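Local coordinates for alpha-rhamnosidase (Dictyoglomus thermophilum, PDB 6I60), which probably hydrolyses terminal non-reducing alpha-L-rhamnose units from alpha-L-rhamnosides, releasing the sugar by glycoside hydrolysis, at residues G611-P616 with T813-H818; E805-L810 with I821-V826; R620-S625 with H756-I761; G164-L169 with Q499-M504; S513-I518 with A763-F768. One frame throughout, in Å; residues are numbered along the deposited sequence.

Contact 1. Residues G611-P616 with T813-H818; sequences GDWCQP and TGMNSH
Met815 reaches from its loop and sets its terminal methyl against both Trp613 and Cys614, with the sulfur beside the indole. Its CE lies 3.6 Å from Cys614 SG, an apolar contact between a methyl and a thiol. The same methyl approaches the indole obliquely, 3.8 Å from Trp613 NE1. The sulfur sits further round the rim, with Met815 SD 3.9 Å from Trp613 CZ2 and about 75° off the normal of the five-membered ring. This is a Met-aromatic contact of the edge type, in which the sulfur faces the positive hem of the indole rather than its pi cloud. A bend at the end of the methionine chain (chi3 30°) directs CE, beyond the sulfur, toward Cys614 SG. Trp613 itself has CG trans to the backbone N (chi1 -159°), which carries the indole out to meet Met815. Both loops belong to the six-hairpin, or (alpha/alpha)6-barrel, domain of the family, where long connections run between the helices. A bound triethylene glycol, probably from the crystallisation liquor, lies beside the indole and may mark a pocket. In the second shell, Val619 packs on Trp613 and Glu805 on Met815. The tryptophan backbone is anchored to Ile761 by a hydrogen bond, and the preceding Asp612 accepts through OD1 from the backbone N of Ala763, near the start of helix 761-773.

Contact 2. Residues E805-L810 with I821-V826; sequences ERWEKL and IMFGSV
Glu805 meets Met822 and Phe823 through its backbone carbonyl as much as through its side chain. Met822 lays its terminal methyl against that carbonyl, and the same CE is 3.7 Å from Glu805 CG. Glu805 O also lies in the plane of the phenylalanine ring, 3.4 Å from Phe823 CE2, so the oxygen faces the weakly positive C-H rim of the ring. The glutamate chain runs extended, CG trans to N (chi1 175°), and takes its carboxylate away from Met822 and Phe823 to a salt bridge with Arg500 and a hydrogen bond with the backbone N of Ser817. Two residues on, Trp807 turns the edge of its six-membered ring toward the face of Phe823. The ring centroids of Trp807 and Phe823 are 4.5 Å apart with planes at 52°, an inclined edge-to-face pair, and Trp807 CZ2 comes 3.4 Å from Phe823 CE1. Replacing Phe823 by an alanine would probably leave the Trp807 indole without one of its aromatic neighbours and open a gap beside the Glu805 carbonyl oxygen. Phe792 gives the indole a second edge-to-face partner, while Ile761 packs on both Met822 and Phe823. Such a buried aromatic cluster, joining a loop to the lead-in of helix 826-835, is consistent with inter-helix loops packing against the helices of an (alpha/alpha)6 barrel; a bound triethylene glycol lies beside the glutamate.

Contact 3. Residues R620-S625 with H756-I761; sequences RPKDNS and HLDTGI
Between the helices of the six-hairpin domain, two long connections meet at the protein surface through Lys622 and Asp758, the first connection leading into helix 626-648 and the second into helix 761-773. Their link is a single salt bridge, with Lys622 NZ donating to Asp758 OD1 at 3.1 Å. The ammonium arrives on the syn side of the carboxylate, 21° out of its plane, a common way for a carboxylate to accept. Asp758 points CG trans to its backbone N, at chi1 -161°, which brings the carboxylate across to the lysine. Lys622 folds rather than stretches, bent at both outer torsions, and its amino group also bonds to the backbone oxygen of Pro616, its strongest polar partner. One ammonium therefore ties its own loop at Pro616 to Asp758 across the contact, although the lysine as a whole is exposed. A second acid stands nearby without sharing the bridge: Asp623 OD2 is 6.8 Å from Asp758 OD2, and the lysine charge is likely to ease any repulsion between them. Asp623 is occupied within its own loop, where Ser625 OG donates to Asp623 OD1 at 3.0 Å from above the carboxylate plane, while Ser720 bonds to the other oxygen. Gln721 holds the backbone N of Asp758. What results is a surface ion pair spanning two inter-helix loops of an (alpha/alpha)6 barrel.

Contact 4. Residues G164-L169 with Q499-M504; sequences GAPFGL and QRDERM
Pro166 and Asp501 join a strand-rich part of the chain to the (alpha/alpha)6-barrel domain: a loop between strands 157-160 and 171-184 touches a loop that leads into helix 507-512. The contact across is van der Waals. Pro166 CD approaches Asp501 OD2 at 3.4 Å, and Pro166 CG rests 3.6 Å from Asp501 O, so one edge of the pyrrolidine ring meets one carboxylate oxygen and the backbone carbonyl oxygen of Asp501. An alanine in place of Pro166 would probably strip away this ring edge and open a gap between the two loops. Tyr171 packs on both residues.

Charge pairing holds the barrel loop. Asp501 OD1 forms a salt bridge with Arg409, its main polar partner, while Arg500 grips Glu502 side-on with two nitrogens converging on OE2. The backbone makes an inverse gamma turn centred on Asp501. Beside it, Arg503 NE donates to Arg500 O at 2.9 Å, nearly straight at 173° and in the guanidinium plane.

Contact 5. Residues S513-I518 with A763-F768; sequences SAEEAI and ATRYIF
The carboxylate of Glu515 and the guanidinium of Arg765 meet with their planes 43° apart, neither coplanar nor stacked. Glu515 OE1 lies oblique to the guanidinium, 2.9 Å from Arg765 NH2, and this one nitrogen carries the salt bridge. Further back, the arginine's own CD sits over one face of the neighbouring Tyr766 ring, toward its rim and 3.5 Å above the plane. The two chains cross at about a right angle. Glu515 runs extended from helix 514-520, whereas Arg765 leaves helix 761-773 with CG trans to N (chi1 -170°) and then bends at chi2, which swings its head toward the acid. Helix 564-576 supplies the other partners: Tyr575 OH is hydrogen-bonded with Glu515 OE2, and Tyr571 OH with Arg765 NH2. These tyrosines are the principal polar partners of the two charged ends. Three helices of the (alpha/alpha)6 barrel are thus joined through one polar network, with Tyr729 of helix 722-729 packed against the arginine and Ala828 of helix 826-835 against the glutamate. Because both charges are buried, keeping either without the other would probably be costly, and their proximity is likely to favour the ionised form of both.

Along the chain, contact 4 closes first, linking a strand-rich region to the barrel; the other four lie within the six-hairpin domain. Contact 5 opens next and encloses contact 3, while contact 1 crosses both contact 5 and contact 2. In space, contacts 1 and 2 are neighbours, their centres about 8 Å apart, with the centre of contact 3 about 11 Å from that of contact 1. The centre of contact 5 is about 14 Å from the centre of the chain. Helix 761-773 recurs, beginning in contact 3, carrying contact 5 and packing on contact 2. Contacts 1, 2 and 4 gather loops, each with a residue beside bound triethylene glycol, whereas contacts 3 and 5 tie surface loops and buried helices.

Contact 1. Residues G611-P616 with T813-H818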
# COMPACT_ATOMS: atom_id res chain seq x y z
N GLY A 611 -7.27 18.20 -11.84
CA GLY A 611 -8.19 17.61 -12.79
C GLY A 611 -7.59 16.38 -13.44
O GLY A 611 -6.89 15.59 -12.80
N ASP A 612 -7.86 16.22 -14.73
CA ASP A 612 -7.27 15.14 -15.53
C ASP A 612 -5.78 15.44 -15.70
O ASP A 612 -5.33 15.99 -16.71
CB ASP A 612 -7.98 15.00 -16.87
CG ASP A 612 -7.96 13.58 -17.39
OD1 ASP A 612 -7.68 12.65 -16.61
OD2 ASP A 612 -8.22 13.39 -18.60
N TRP A 613 -5.01 15.08 -14.68
CA TRP A 613 -3.59 15.41 -14.63
C TRP A 613 -2.81 14.64 -15.70
O TRP A 613 -2.95 13.42 -15.82
CB TRP A 613 -3.04 15.10 -13.24
CG TRP A 613 -1.77 15.81 -12.88
CD1 TRP A 613 -0.58 15.24 -12.53
CD2 TRP A 613 -1.57 17.23 -12.81
NE1 TRP A 613 0.35 16.21 -12.25
CE2 TRP A 613 -0.24 17.44 -12.41
CE3 TRP A 613 -2.39 18.33 -13.04
CZ2 TRP A 613 0.30 18.71 -12.24
CZ3 TRP A 613 -1.86 19.60 -12.87
CH2 TRP A 613 -0.53 19.78 -12.47
N CYS A 614 -2.00 15.37 -16.47
CA CYS A 614 -1.04 14.79 -17.40
C CYS A 614 -1.72 14.01 -18.52
O CYS A 614 -1.53 12.80 -18.68
CB CYS A 614 -0.01 13.93 -16.66
SG CYS A 614 1.08 14.88 -15.60
N GLN A 615 -2.54 14.72 -19.29
CA GLN A 615 -3.00 14.19 -20.56
C GLN A 615 -1.84 14.21 -21.56
O GLN A 615 -0.86 14.92 -21.36
CB GLN A 615 -4.18 15.00 -21.08
CG GLN A 615 -5.28 15.23 -20.06
CD GLN A 615 -6.47 15.99 -20.63
OE1 GLN A 615 -6.31 16.87 -21.48
NE2 GLN A 615 -7.67 15.65 -20.17
N PRO A 616 -1.92 13.41 -22.63
CA PRO A 616 -0.82 13.38 -23.60
C PRO A 616 -0.50 14.77 -24.15
O PRO A 616 -1.36 15.45 -24.71
CB PRO A 616 -1.34 12.44 -24.69
CG PRO A 616 -2.29 11.56 -23.99
CD PRO A 616 -2.95 12.40 -22.93
N THR A 813 15.08 17.73 -15.77
CA THR A 813 14.47 18.14 -14.53
C THR A 813 13.02 18.59 -14.77
O THR A 813 12.59 18.80 -15.91
CB THR A 813 15.27 19.26 -13.86
OG1 THR A 813 14.48 19.88 -12.84
CG2 THR A 813 15.69 20.31 -14.88
N GLY A 814 12.28 18.73 -13.69
CA GLY A 814 10.85 18.94 -13.80
C GLY A 814 10.10 17.62 -13.77
O GLY A 814 10.68 16.53 -13.67
N MET A 815 8.78 17.72 -13.86
CA MET A 815 7.91 16.56 -13.74
C MET A 815 8.19 15.52 -14.82
O MET A 815 7.39 15.35 -15.74
CB MET A 815 6.44 16.99 -13.79
CG MET A 815 5.82 17.19 -12.42
SD MET A 815 4.10 17.71 -12.53
CE MET A 815 3.59 16.95 -14.07
N ASN A 816 9.32 14.82 -14.70
CA ASN A 816 9.76 13.84 -15.68
C ASN A 816 10.13 12.51 -15.02
O ASN A 816 10.97 11.78 -15.54
CB ASN A 816 10.95 14.36 -16.49
CG ASN A 816 10.65 15.65 -17.23
OD1 ASN A 816 9.50 15.95 -17.55
ND2 ASN A 816 11.69 16.42 -17.51
N SER A 817 9.53 12.20 -13.88
CA SER A 817 9.94 11.03 -13.12
C SER A 817 9.56 9.74 -13.86
O SER A 817 8.57 9.69 -14.59
CB SER A 817 9.31 11.03 -11.73
OG SER A 817 9.31 9.72 -11.17
N HIS A 818 10.35 8.70 -13.63
CA HIS A 818 10.21 7.43 -14.34
C HIS A 818 9.77 6.29 -13.42
O HIS A 818 10.00 5.12 -13.74
CB HIS A 818 11.52 7.06 -15.03
CG HIS A 818 11.72 7.74 -16.35
ND1 HIS A 818 12.05 7.06 -17.50
CD2 HIS A 818 11.64 9.05 -16.70
CE1 HIS A 818 12.16 7.91 -18.50
NE2 HIS A 818 11.91 9.12 -18.04

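Contact 2. Residues E805-L810 with I821-V826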
# COMPACT_ATOMS: atom_id res chain seq x y z
N GLU A 805 5.76 9.10 -15.17
CA GLU A 805 4.84 10.15 -14.75
C GLU A 805 4.11 10.75 -15.94
O GLU A 805 2.93 11.11 -15.82
CB GLU A 805 5.61 11.23 -13.99
CG GLU A 805 4.78 12.44 -13.60
CD GLU A 805 5.53 13.39 -12.69
OE1 GLU A 805 6.77 13.26 -12.59
OE2 GLU A 805 4.89 14.27 -12.08
N ARG A 806 4.77 10.85 -17.09
CA ARG A 806 4.19 11.44 -18.29
C ARG A 806 4.25 10.45 -19.45
O ARG A 806 5.10 9.56 -19.48
CB ARG A 806 4.93 12.73 -18.67
CG ARG A 806 5.50 13.48 -17.49
CD ARG A 806 4.50 14.49 -16.95
NE ARG A 806 3.84 15.21 -18.04
CZ ARG A 806 4.33 16.29 -18.62
NH1 ARG A 806 5.49 16.80 -18.21
NH2 ARG A 806 3.66 16.88 -19.60
N TRP A 807 3.33 10.62 -20.40
CA TRP A 807 3.31 9.76 -21.58
C TRP A 807 4.56 9.98 -22.43
O TRP A 807 5.11 9.02 -22.99
CB TRP A 807 2.05 10.02 -22.40
CG TRP A 807 0.77 9.69 -21.69
CD1 TRP A 807 -0.15 10.58 -21.20
CD2 TRP A 807 0.25 8.39 -21.41
NE1 TRP A 807 -1.20 9.91 -20.63
CE2 TRP A 807 -0.98 8.56 -20.74
CE3 TRP A 807 0.71 7.09 -21.66
CZ2 TRP A 807 -1.76 7.48 -20.32
CZ3 TRP A 807 -0.07 6.02 -21.23
CH2 TRP A 807 -1.29 6.22 -20.57
N GLU A 808 5.02 11.22 -22.54
CA GLU A 808 6.17 11.54 -23.36
C GLU A 808 7.46 11.12 -22.66
O GLU A 808 7.58 11.20 -21.44
CB GLU A 808 6.21 13.04 -23.66
CG GLU A 808 4.95 13.58 -24.32
CD GLU A 808 3.89 13.99 -23.31
OE1 GLU A 808 4.26 14.43 -22.20
OE2 GLU A 808 2.69 13.88 -23.63
N LYS A 809 8.43 10.67 -23.46
CA LYS A 809 9.75 10.34 -22.93
C LYS A 809 10.48 11.63 -22.57
O LYS A 809 10.86 12.40 -23.45
CB LYS A 809 10.54 9.53 -23.95
CG LYS A 809 12.01 9.36 -23.60
CD LYS A 809 12.44 7.91 -23.74
CE LYS A 809 13.95 7.81 -23.90
NZ LYS A 809 14.39 6.39 -24.06
N LEU A 810 10.66 11.87 -21.27
CA LEU A 810 11.29 13.09 -20.78
C LEU A 810 12.36 12.73 -19.76
O LEU A 810 12.07 12.04 -18.78
CB LEU A 810 10.25 14.03 -20.16
CG LEU A 810 9.24 14.62 -21.14
CD1 LEU A 810 7.85 14.67 -20.53
CD2 LEU A 810 9.68 16.00 -21.57
N ILE A 821 3.04 5.86 -10.11
CA ILE A 821 2.03 4.82 -9.93
C ILE A 821 0.63 5.29 -10.29
O ILE A 821 -0.29 4.45 -10.33
CB ILE A 821 2.05 4.27 -8.48
CG1 ILE A 821 1.31 2.94 -8.37
CG2 ILE A 821 1.50 5.30 -7.51
CD1 ILE A 821 1.59 1.98 -9.51
N MET A 822 0.43 6.58 -10.57
CA MET A 822 -0.92 7.08 -10.83
C MET A 822 -1.53 6.44 -12.07
O MET A 822 -2.74 6.16 -12.11
CB MET A 822 -0.90 8.60 -10.97
CG MET A 822 0.31 9.14 -11.70
SD MET A 822 0.42 10.94 -11.61
CE MET A 822 1.29 11.31 -13.13
N PHE A 823 -0.72 6.19 -13.10
CA PHE A 823 -1.21 5.57 -14.32
C PHE A 823 -1.31 4.05 -14.23
O PHE A 823 -1.65 3.41 -15.24
CB PHE A 823 -0.32 5.95 -15.51
CG PHE A 823 -0.64 7.30 -16.10
CD1 PHE A 823 -1.88 7.55 -16.66
CD2 PHE A 823 0.31 8.31 -16.10
CE1 PHE A 823 -2.17 8.78 -17.21
CE2 PHE A 823 0.02 9.55 -16.65
CZ PHE A 823 -1.22 9.78 -17.21
N GLY A 824 -1.05 3.46 -13.07
CA GLY A 824 -1.05 2.02 -12.90
C GLY A 824 -2.40 1.37 -12.73
O GLY A 824 -2.47 0.16 -12.49
N SER A 825 -3.49 2.13 -12.86
CA SER A 825 -4.83 1.58 -12.67
C SER A 825 -5.21 0.56 -13.74
O SER A 825 -6.23 -0.12 -13.58
CB SER A 825 -5.86 2.70 -12.65
OG SER A 825 -5.55 3.71 -13.59
N VAL A 826 -4.43 0.44 -14.82
CA VAL A 826 -4.78 -0.49 -15.88
C VAL A 826 -4.59 -1.93 -15.42
O VAL A 826 -5.24 -2.85 -15.94
CB VAL A 826 -3.95 -0.19 -17.14
CG1 VAL A 826 -4.32 -1.12 -18.28
CG2 VAL A 826 -4.16 1.25 -17.55

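Contact 3. Residues R620-S625 with H756-I761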
# COMPACT_ATOMS: atom_id res chain seq x y z
N ARG A 620 -1.56 20.48 -17.42
CA ARG A 620 -2.93 20.87 -17.15
C ARG A 620 -3.84 20.39 -18.29
O ARG A 620 -3.42 20.35 -19.45
CB ARG A 620 -3.04 22.38 -17.00
CG ARG A 620 -2.26 23.17 -18.04
CD ARG A 620 -2.93 24.51 -18.36
NE ARG A 620 -4.08 24.36 -19.25
CZ ARG A 620 -3.99 24.28 -20.58
NH1 ARG A 620 -5.09 24.14 -21.31
NH2 ARG A 620 -2.81 24.35 -21.18
N PRO A 621 -5.08 20.02 -17.98
CA PRO A 621 -5.96 19.46 -19.02
C PRO A 621 -6.17 20.42 -20.18
O PRO A 621 -6.37 21.63 -19.99
CB PRO A 621 -7.27 19.20 -18.26
CG PRO A 621 -6.87 19.07 -16.82
CD PRO A 621 -5.71 20.01 -16.65
N LYS A 622 -6.12 19.88 -21.40
CA LYS A 622 -6.29 20.69 -22.60
C LYS A 622 -7.75 20.91 -22.96
O LYS A 622 -8.05 21.82 -23.74
CB LYS A 622 -5.58 20.04 -23.79
CG LYS A 622 -4.38 19.20 -23.43
CD LYS A 622 -3.71 18.63 -24.67
CE LYS A 622 -4.62 17.65 -25.39
NZ LYS A 622 -4.25 16.23 -25.09
N ASP A 623 -8.66 20.09 -22.44
CA ASP A 623 -10.07 20.15 -22.79
C ASP A 623 -10.89 21.03 -21.85
O ASP A 623 -12.11 21.08 -21.99
CB ASP A 623 -10.66 18.74 -22.83
CG ASP A 623 -10.16 17.88 -21.68
OD1 ASP A 623 -9.39 18.39 -20.85
OD2 ASP A 623 -10.55 16.69 -21.62
N ASN A 624 -10.24 21.71 -20.91
CA ASN A 624 -10.93 22.52 -19.90
C ASN A 624 -11.99 21.68 -19.17
O ASN A 624 -13.14 22.09 -19.01
CB ASN A 624 -11.55 23.77 -20.52
CG ASN A 624 -10.53 24.87 -20.74
OD1 ASN A 624 -9.32 24.63 -20.64
ND2 ASN A 624 -11.00 26.07 -21.05
N SER A 625 -11.58 20.49 -18.75
CA SER A 625 -12.46 19.52 -18.13
C SER A 625 -12.36 19.51 -16.61
O SER A 625 -13.00 18.67 -15.97
CB SER A 625 -12.17 18.12 -18.67
OG SER A 625 -10.85 17.71 -18.37
N HIS A 756 -5.66 5.19 -29.28
CA HIS A 756 -4.67 5.75 -28.37
C HIS A 756 -5.37 6.56 -27.30
O HIS A 756 -6.40 7.19 -27.54
CB HIS A 756 -3.65 6.62 -29.11
CG HIS A 756 -2.59 5.84 -29.83
ND1 HIS A 756 -2.74 5.41 -31.13
CD2 HIS A 756 -1.37 5.42 -29.43
CE1 HIS A 756 -1.65 4.75 -31.50
NE2 HIS A 756 -0.80 4.74 -30.49
N LEU A 757 -4.80 6.52 -26.09
CA LEU A 757 -5.37 7.25 -24.97
C LEU A 757 -5.11 8.75 -25.11
O LEU A 757 -3.99 9.17 -25.41
CB LEU A 757 -4.79 6.74 -23.65
CG LEU A 757 -5.21 5.35 -23.20
CD1 LEU A 757 -4.37 4.90 -22.02
CD2 LEU A 757 -6.68 5.33 -22.85
N ASP A 758 -6.15 9.55 -24.91
CA ASP A 758 -6.06 11.00 -24.84
C ASP A 758 -6.51 11.49 -23.47
O ASP A 758 -7.15 12.54 -23.34
CB ASP A 758 -6.88 11.65 -25.96
CG ASP A 758 -6.46 13.09 -26.24
OD1 ASP A 758 -5.32 13.46 -25.89
OD2 ASP A 758 -7.28 13.84 -26.81
N THR A 759 -6.17 10.73 -22.43
CA THR A 759 -6.70 10.94 -21.10
C THR A 759 -5.57 11.01 -20.08
O THR A 759 -4.52 10.39 -20.24
CB THR A 759 -7.67 9.81 -20.71
OG1 THR A 759 -7.01 8.55 -20.87
CG2 THR A 759 -8.92 9.85 -21.58
N GLY A 760 -5.81 11.78 -19.02
CA GLY A 760 -4.87 11.89 -17.92
C GLY A 760 -5.02 10.74 -16.94
O GLY A 760 -5.54 9.67 -17.26
N ILE A 761 -4.55 10.99 -15.71
CA ILE A 761 -4.57 9.93 -14.70
C ILE A 761 -5.99 9.60 -14.27
O ILE A 761 -6.29 8.45 -13.93
CB ILE A 761 -3.68 10.33 -13.51
CG1 ILE A 761 -4.21 11.60 -12.83
CG2 ILE A 761 -2.25 10.54 -13.95
CD1 ILE A 761 -3.55 11.88 -11.51

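Contact 4. Residues G164-L169 with Q499-M504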
# COMPACT_ATOMS: atom_id res chain seq x y z
N GLY A 164 16.31 25.35 -6.46
CA GLY A 164 15.24 24.70 -7.16
C GLY A 164 14.37 23.75 -6.35
O GLY A 164 13.75 22.86 -6.95
N ALA A 165 14.30 23.92 -5.03
CA ALA A 165 13.42 23.10 -4.21
C ALA A 165 11.97 23.26 -4.67
O ALA A 165 11.62 24.27 -5.28
CB ALA A 165 13.56 23.49 -2.74
N PRO A 166 11.11 22.25 -4.40
CA PRO A 166 9.72 22.29 -4.88
C PRO A 166 9.01 23.62 -4.64
O PRO A 166 8.67 24.32 -5.61
CB PRO A 166 9.06 21.16 -4.09
CG PRO A 166 10.15 20.17 -3.88
CD PRO A 166 11.44 20.96 -3.77
N PHE A 167 8.78 23.98 -3.38
CA PHE A 167 8.17 25.26 -3.04
C PHE A 167 9.17 26.20 -2.38
O PHE A 167 8.80 27.02 -1.53
CB PHE A 167 6.95 25.05 -2.13
CG PHE A 167 5.91 24.15 -2.71
CD1 PHE A 167 5.46 24.32 -4.02
CD2 PHE A 167 5.36 23.12 -1.96
CE1 PHE A 167 4.50 23.49 -4.55
CE2 PHE A 167 4.39 22.29 -2.49
CZ PHE A 167 3.96 22.47 -3.79
N GLY A 168 10.44 26.10 -2.77
CA GLY A 168 11.47 26.96 -2.21
C GLY A 168 11.90 26.60 -0.81
O GLY A 168 12.44 27.46 -0.10
N LEU A 169 11.68 25.36 -0.39
CA LEU A 169 12.00 24.95 0.97
C LEU A 169 13.51 24.73 1.13
O LEU A 169 14.27 24.69 0.16
CB LEU A 169 11.25 23.67 1.34
CG LEU A 169 9.78 23.76 1.76
CD1 LEU A 169 9.61 24.72 2.93
CD2 LEU A 169 8.88 24.17 0.61
N GLN A 499 12.08 8.72 -6.02
CA GLN A 499 13.45 9.01 -6.42
C GLN A 499 13.89 10.45 -6.19
O GLN A 499 15.07 10.69 -5.95
CB GLN A 499 13.66 8.64 -7.90
CG GLN A 499 13.20 9.70 -8.90
CD GLN A 499 11.71 9.66 -9.14
OE1 GLN A 499 11.16 8.63 -9.53
NE2 GLN A 499 11.05 10.79 -8.92
N ARG A 500 12.98 11.42 -6.24
CA ARG A 500 13.36 12.82 -6.19
C ARG A 500 13.02 13.43 -4.83
O ARG A 500 12.68 12.73 -3.87
CB ARG A 500 12.69 13.59 -7.34
CG ARG A 500 11.17 13.67 -7.26
CD ARG A 500 10.59 14.16 -8.57
NE ARG A 500 9.15 14.38 -8.50
CZ ARG A 500 8.34 14.41 -9.56
NH1 ARG A 500 8.84 14.23 -10.77
NH2 ARG A 500 7.04 14.61 -9.40
N ASP A 501 13.12 14.76 -4.75
CA ASP A 501 12.89 15.49 -3.51
C ASP A 501 11.40 15.67 -3.24
O ASP A 501 10.95 16.78 -2.94
CB ASP A 501 13.59 16.85 -3.57
CG ASP A 501 13.30 17.61 -4.85
OD1 ASP A 501 12.60 17.07 -5.74
OD2 ASP A 501 13.77 18.76 -4.98
N GLU A 502 10.64 14.59 -3.34
CA GLU A 502 9.21 14.63 -3.07
C GLU A 502 8.79 13.43 -2.24
O GLU A 502 8.87 13.46 -1.01
CB GLU A 502 8.42 14.68 -4.39
CG GLU A 502 6.97 15.13 -4.23
CD GLU A 502 6.37 15.65 -5.52
OE1 GLU A 502 5.21 16.11 -5.50
OE2 GLU A 502 7.06 15.59 -6.56
N ARG A 503 8.34 12.36 -2.91
CA ARG A 503 7.92 11.13 -2.25
C ARG A 503 6.79 11.38 -1.25
O ARG A 503 6.66 10.67 -0.25
CB ARG A 503 9.09 10.43 -1.57
CG ARG A 503 10.36 10.37 -2.41
CD ARG A 503 11.56 9.95 -1.59
NE ARG A 503 12.82 10.33 -2.23
CZ ARG A 503 13.97 9.69 -2.04
NH1 ARG A 503 14.03 8.65 -1.23
NH2 ARG A 503 15.07 10.11 -2.66
N MET A 504 5.97 12.39 -1.52
CA MET A 504 4.87 12.74 -0.64
C MET A 504 3.68 11.81 -0.86
O MET A 504 3.59 11.09 -1.86
CB MET A 504 4.44 14.19 -0.85
CG MET A 504 5.44 15.21 -0.34
SD MET A 504 6.05 14.81 1.30
CE MET A 504 7.28 16.09 1.54

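Contact 5. Residues S513-I518 with A763-F768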
# COMPACT_ATOMS: atom_id res chain seq x y z
N SER A 513 -4.77 4.29 -7.96
CA SER A 513 -4.06 3.02 -7.99
C SER A 513 -4.42 2.12 -6.81
O SER A 513 -3.77 1.09 -6.61
CB SER A 513 -2.55 3.26 -8.03
OG SER A 513 -2.08 3.88 -6.84
N ALA A 514 -5.44 2.48 -6.03
CA ALA A 514 -5.79 1.68 -4.86
C ALA A 514 -6.38 0.34 -5.26
O ALA A 514 -6.13 -0.67 -4.60
CB ALA A 514 -6.76 2.46 -3.97
N GLU A 515 -7.17 0.31 -6.34
CA GLU A 515 -7.77 -0.95 -6.78
C GLU A 515 -6.71 -1.91 -7.31
O GLU A 515 -6.84 -3.13 -7.12
CB GLU A 515 -8.83 -0.68 -7.85
CG GLU A 515 -9.66 -1.90 -8.22
CD GLU A 515 -10.81 -1.56 -9.15
OE1 GLU A 515 -10.57 -0.87 -10.16
OE2 GLU A 515 -11.94 -2.00 -8.88
N GLU A 516 -5.67 -1.39 -7.97
CA GLU A 516 -4.62 -2.26 -8.47
C GLU A 516 -3.82 -2.89 -7.33
O GLU A 516 -3.54 -4.09 -7.35
CB GLU A 516 -3.69 -1.47 -9.40
CG GLU A 516 -2.31 -2.08 -9.57
CD GLU A 516 -1.29 -1.49 -8.61
OE1 GLU A 516 -0.58 -2.26 -7.94
OE2 GLU A 516 -1.20 -0.24 -8.54
N ALA A 517 -3.46 -2.09 -6.33
CA ALA A 517 -2.66 -2.60 -5.21
C ALA A 517 -3.42 -3.66 -4.43
O ALA A 517 -2.82 -4.64 -3.96
CB ALA A 517 -2.25 -1.44 -4.30
N ILE A 518 -4.73 -3.49 -4.28
CA ILE A 518 -5.54 -4.48 -3.58
C ILE A 518 -5.52 -5.81 -4.33
O ILE A 518 -5.40 -6.88 -3.73
CB ILE A 518 -6.96 -3.95 -3.37
CG1 ILE A 518 -6.98 -2.91 -2.24
CG2 ILE A 518 -7.92 -5.08 -3.05
CD1 ILE A 518 -8.29 -2.18 -2.11
N ALA A 763 -9.11 9.98 -16.02
CA ALA A 763 -9.95 9.32 -17.01
C ALA A 763 -9.36 8.00 -17.50
O ALA A 763 -10.12 7.14 -17.97
CB ALA A 763 -10.20 10.25 -18.20
N THR A 764 -8.04 7.81 -17.40
CA THR A 764 -7.46 6.52 -17.76
C THR A 764 -7.95 5.41 -16.84
O THR A 764 -8.07 4.26 -17.26
CB THR A 764 -5.94 6.59 -17.74
OG1 THR A 764 -5.50 7.76 -18.43
CG2 THR A 764 -5.33 5.36 -18.41
N ARG A 765 -8.25 5.75 -15.58
CA ARG A 765 -8.76 4.77 -14.63
C ARG A 765 -10.17 4.29 -14.99
O ARG A 765 -10.56 3.20 -14.57
CB ARG A 765 -8.74 5.36 -13.22
CG ARG A 765 -9.02 4.37 -12.10
CD ARG A 765 -10.29 4.73 -11.36
NE ARG A 765 -10.73 3.67 -10.46
CZ ARG A 765 -11.52 2.66 -10.82
NH1 ARG A 765 -11.95 2.57 -12.07
NH2 ARG A 765 -11.87 1.74 -9.93
N TYR A 766 -10.93 5.08 -15.76
CA TYR A 766 -12.30 4.73 -16.08
C TYR A 766 -12.54 4.36 -17.53
O TYR A 766 -13.57 3.75 -17.83
CB TYR A 766 -13.24 5.90 -15.72
CG TYR A 766 -13.14 6.38 -14.29
CD1 TYR A 766 -13.62 5.61 -13.24
CD2 TYR A 766 -12.58 7.62 -14.00
CE1 TYR A 766 -13.53 6.06 -11.93
CE2 TYR A 766 -12.49 8.07 -12.69
CZ TYR A 766 -12.97 7.28 -11.66
OH TYR A 766 -12.88 7.73 -10.36
N ILE A 767 -11.62 4.71 -18.44
CA ILE A 767 -11.91 4.57 -19.87
C ILE A 767 -12.00 3.10 -20.26
O ILE A 767 -12.85 2.72 -21.08
CB ILE A 767 -10.85 5.32 -20.70
CG1 ILE A 767 -11.14 5.16 -22.19
CG2 ILE A 767 -9.45 4.83 -20.37
CD1 ILE A 767 -10.78 6.37 -23.02
N PHE A 768 -11.14 2.25 -19.70
CA PHE A 768 -11.16 0.84 -20.09
C PHE A 768 -12.43 0.15 -19.62
O PHE A 768 -12.98 -0.69 -20.33
CB PHE A 768 -9.92 0.13 -19.53
CG PHE A 768 -8.63 0.61 -20.12
CD1 PHE A 768 -8.22 0.17 -21.36
CD2 PHE A 768 -7.84 1.52 -19.44
CE1 PHE A 768 -7.03 0.62 -21.91
CE2 PHE A 768 -6.66 1.97 -19.98
CZ PHE A 768 -6.25 1.52 -21.22